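Local coordinates for protein glutaredoxin 1 (Francisella tularensis subsp. tularensis, PDB 3MSZ) that binds glutathione and, as a member of the glutaredoxin family, probably reduces protein disulfides through a redox-active cysteine pair, at residues K21-F24 with N28-F31; V55-P58 with P63-F66. All blocks are in the same frame, centred on the assembly; numbering follows the deposited sequence.

Interaction 1: K21-F24 with N28-F31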
# COMPACT_ATOMS: atom_id res chain seq x y z
N LYS A 21 0.88 0.65 8.13
CA LYS A 21 0.30 1.89 8.70
C LYS A 21 1.11 2.38 9.89
O LYS A 21 1.40 3.57 10.02
CB LYS A 21 -1.15 1.66 9.12
CG LYS A 21 -2.08 1.44 7.93
CD LYS A 21 -3.54 1.31 8.34
CE LYS A 21 -3.85 -0.13 8.76
NZ LYS A 21 -5.29 -0.30 9.14
N GLN A 22 1.46 1.45 10.78
CA GLN A 22 2.27 1.78 11.94
C GLN A 22 3.58 2.44 11.54
O GLN A 22 4.05 3.37 12.21
CB GLN A 22 2.57 0.50 12.71
CG GLN A 22 3.46 0.74 13.89
CD GLN A 22 3.73 -0.56 14.66
OE1 GLN A 22 3.18 -0.78 15.74
NE2 GLN A 22 4.56 -1.42 14.10
N TRP A 23 4.19 1.96 10.46
CA TRP A 23 5.43 2.56 9.99
C TRP A 23 5.22 4.04 9.60
O TRP A 23 6.02 4.92 9.96
CB TRP A 23 6.01 1.79 8.80
CG TRP A 23 7.39 2.28 8.41
CD1 TRP A 23 8.60 1.87 8.95
CD2 TRP A 23 7.71 3.30 7.45
NE1 TRP A 23 9.63 2.57 8.37
CE2 TRP A 23 9.13 3.44 7.44
CE3 TRP A 23 6.95 4.11 6.60
CZ2 TRP A 23 9.80 4.36 6.59
CZ3 TRP A 23 7.63 5.03 5.76
CH2 TRP A 23 9.03 5.14 5.77
N PHE A 24 4.17 4.31 8.84
CA PHE A 24 3.88 5.68 8.44
C PHE A 24 3.58 6.55 9.66
O PHE A 24 4.09 7.67 9.78
CB PHE A 24 2.72 5.72 7.43
CG PHE A 24 3.13 5.24 6.06
CD1 PHE A 24 4.02 6.00 5.29
CD2 PHE A 24 2.67 4.04 5.55
CE1 PHE A 24 4.44 5.57 4.02
CE2 PHE A 24 3.06 3.61 4.28
CZ PHE A 24 3.96 4.38 3.52
N ASN A 28 5.27 9.98 11.42
CA ASN A 28 4.41 11.14 11.26
C ASN A 28 4.10 11.44 9.79
O ASN A 28 4.15 12.59 9.35
CB ASN A 28 5.06 12.36 11.90
CG ASN A 28 4.07 13.48 12.12
OD1 ASN A 28 2.94 13.21 12.53
ND2 ASN A 28 4.47 14.73 11.83
N ILE A 29 3.81 10.39 9.04
CA ILE A 29 3.45 10.54 7.63
C ILE A 29 1.96 10.21 7.49
O ILE A 29 1.53 9.11 7.82
CB ILE A 29 4.33 9.63 6.75
CG1 ILE A 29 5.78 10.10 6.82
CG2 ILE A 29 3.82 9.59 5.28
CD1 ILE A 29 6.76 9.17 6.13
N ALA A 30 1.17 11.19 7.06
CA ALA A 30 -0.26 10.96 6.86
C ALA A 30 -0.49 10.10 5.63
O ALA A 30 0.32 10.06 4.73
CB ALA A 30 -1.00 12.29 6.71
N PHE A 31 -1.62 9.40 5.59
CA PHE A 31 -1.91 8.52 4.46
C PHE A 31 -3.42 8.39 4.36
O PHE A 31 -4.13 8.60 5.35
CB PHE A 31 -1.28 7.14 4.65
CG PHE A 31 -1.70 6.43 5.93
CD1 PHE A 31 -0.93 6.54 7.10
CD2 PHE A 31 -2.88 5.69 5.98
CE1 PHE A 31 -1.33 5.89 8.28
CE2 PHE A 31 -3.29 5.04 7.17
CZ PHE A 31 -2.52 5.14 8.31
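Phe24 and Ile29 meet where helix 15-26 ends and the chain turns back toward strand 32-35. The turn is a Schellman motif: Ile29 N donates to Phe24 O at 2.8 Å with an N-H...O angle of 165°, and Asn28, the C-prime residue, takes up a positive phi. Asn28 N also comes close to Phe24 O, but its angle is too poor for a bond; its partner in the motif is Glu25 O.

The tightly packed part lies on the sheet side of the turn. Ile29 CG2 approaches the Phe24 ring obliquely and reaches CD1 of that ring at 3.6 Å, while Phe24 CB sits 3.8 Å from Phe31 CD1. Further round the same ring, at CZ and CE2, Phe31 meets the methylenes of Lys21, with Lys21 CG 3.7 Å from Phe31 CZ; the two side chains cross at about a right angle. With chi1 of 57°, the Phe31 ring is set between its own backbone N and carbonyl carbon and is turned toward Lys21 and Phe24 on the helix. Val6 of strand 6-10 touches Phe24, Ile29 and Phe31 alike.

Trp23 forms a looser apolar margin: its CZ3 stays 4.2 Å from Ile29 CD1, and the indole also touches Leu78 of helix 75-80 and Ile85 of helix 82-85. Toward solvent the contact thins out. The CB of Asn28 is directed away from the helix segment, and the Lys21 chain bends at chi3 (-84°), carrying NZ off to a salt bridge with Glu33.

The chemistry is thus divided: one nearly straight backbone bond across the contact closes the helix end, as part of the Schellman motif, apolar carbons fill the inner side, and the lysine lends its methylenes to Phe31 while its charge is paired on the next strand.

Interaction 2: V55-P58 with P63-F66; sequences VIFP and PQIF
A sparse, side-chain-only contact joins the loop between helix 39-50 and strand 64-67 to the start of that strand. No hydrogen bond crosses it, the nearest CA atoms, those of Val55 and Phe66, are 8.9 Å apart, and only 123 Å² is buried between the two segments.

Two pairs carry it. In the first, Val55 presents CG1 to the edge of the Phe66 ring, close to the ring plane, with CG1 4.0 Å from Phe66 CZ and 4.1 Å from Phe66 CE1. The methyl therefore abuts the rim and does not lie over a face. Phe66 has CG beside its backbone N (chi1 -58°), from where the ring extends along the flank of the strand and brings its far end to the valine.

The second pair is Phe57 with Gln64. The glutamine side chain bends at chi2 (-57°) and turns its terminal amide to the Phe57 ring near CZ, the two planes standing 75° apart. The pair is a loose contact, and no hydrogen bond joins the two residues.

Pro63, which follows a cis peptide bond and touches glutathione, opens the strand segment, and the Phe57 side chain comes within about 5 Å of the ligand, so the contact borders the glutathione pocket. Around it, His71 of strand 70-73 meets the rings of both Phe57 and Phe66, Met49 of helix 39-50 touches Val55 and Phe66, and backbone bonds tie Gln64 and Phe66 to strand 6-10 and Ile65 to strand 70-73.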
# COMPACT_ATOMS: atom_id res chain seq x y z
N VAL A 55 0.88 -0.47 -11.53
CA VAL A 55 1.61 -1.32 -10.58
C VAL A 55 2.88 -1.82 -11.23
O VAL A 55 3.02 -1.80 -12.47
CB VAL A 55 0.74 -2.50 -10.03
CG1 VAL A 55 -0.45 -1.97 -9.21
CG2 VAL A 55 0.29 -3.47 -11.16
N ILE A 56 3.84 -2.22 -10.41
CA ILE A 56 5.15 -2.59 -10.95
C ILE A 56 5.33 -4.10 -10.95
O ILE A 56 6.35 -4.62 -11.43
CB ILE A 56 6.29 -1.89 -10.19
CG1 ILE A 56 6.25 -2.25 -8.69
CG2 ILE A 56 6.14 -0.39 -10.35
CD1 ILE A 56 7.35 -1.60 -7.84
N PHE A 57 4.35 -4.78 -10.37
CA PHE A 57 4.27 -6.21 -10.41
C PHE A 57 2.78 -6.59 -10.24
O PHE A 57 1.97 -5.77 -9.81
CB PHE A 57 5.19 -6.87 -9.36
CG PHE A 57 4.88 -6.48 -7.93
CD1 PHE A 57 5.68 -5.54 -7.25
CD2 PHE A 57 3.80 -7.06 -7.25
CE1 PHE A 57 5.40 -5.18 -5.91
CE2 PHE A 57 3.53 -6.73 -5.91
CZ PHE A 57 4.32 -5.78 -5.23
N PRO A 58 2.40 -7.81 -10.59
CA PRO A 58 0.97 -8.15 -10.52
C PRO A 58 0.59 -8.39 -9.09
O PRO A 58 1.24 -9.23 -8.45
CB PRO A 58 0.87 -9.44 -11.35
CG PRO A 58 2.22 -10.06 -11.23
CD PRO A 58 3.22 -8.92 -11.12
N PRO A 63 -1.07 -5.48 2.28
CA PRO A 63 -1.30 -4.12 1.78
C PRO A 63 -0.64 -3.85 0.41
O PRO A 63 0.32 -4.53 0.03
CB PRO A 63 -0.62 -3.25 2.86
CG PRO A 63 0.53 -4.10 3.27
CD PRO A 63 0.03 -5.51 3.27
N GLN A 64 -1.17 -2.85 -0.29
CA GLN A 64 -0.52 -2.25 -1.46
C GLN A 64 -0.37 -0.76 -1.20
O GLN A 64 -1.36 -0.04 -0.93
CB GLN A 64 -1.28 -2.50 -2.78
CG GLN A 64 -1.34 -4.00 -3.20
CD GLN A 64 0.04 -4.67 -3.35
OE1 GLN A 64 0.20 -5.88 -3.11
NE2 GLN A 64 1.03 -3.89 -3.73
N ILE A 65 0.87 -0.28 -1.30
CA ILE A 65 1.21 1.08 -0.96
C ILE A 65 1.64 1.88 -2.19
O ILE A 65 2.48 1.43 -2.98
CB ILE A 65 2.37 1.06 0.06
CG1 ILE A 65 1.93 0.30 1.32
CG2 ILE A 65 2.84 2.50 0.37
CD1 ILE A 65 3.08 -0.21 2.15
N PHE A 66 1.02 3.04 -2.38
CA PHE A 66 1.44 3.97 -3.44
C PHE A 66 1.93 5.28 -2.82
O PHE A 66 1.32 5.81 -1.89
CB PHE A 66 0.31 4.24 -4.42
CG PHE A 66 -0.22 3.00 -5.09
CD1 PHE A 66 0.10 2.71 -6.40
CD2 PHE A 66 -1.05 2.13 -4.40
CE1 PHE A 66 -0.41 1.55 -7.03
CE2 PHE A 66 -1.57 0.99 -5.02
CZ PHE A 66 -1.24 0.71 -6.33

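Interaction 1 closes before interaction 2 opens, and the two lie in series along the chain with centres about 17 Å apart, on opposite sides of the chain's centre. Both rest on the four-stranded mixed sheet of the thioredoxin-type fold: 21-24 with 28-31 joins helix 15-26 to the approach of edge strand 32-35, whereas 55-58 with 63-66 involves the inner strand 64-67. They touch directly where Phe24 CZ packs 3.8 Å from Ile65 CG2, linking helix to strand through one apolar core. Interaction 2 borders the glutathione pocket through Pro63; interaction 1 lies away from it, at the opposite end of the helix that begins near the Cys14 and Cys17 pair.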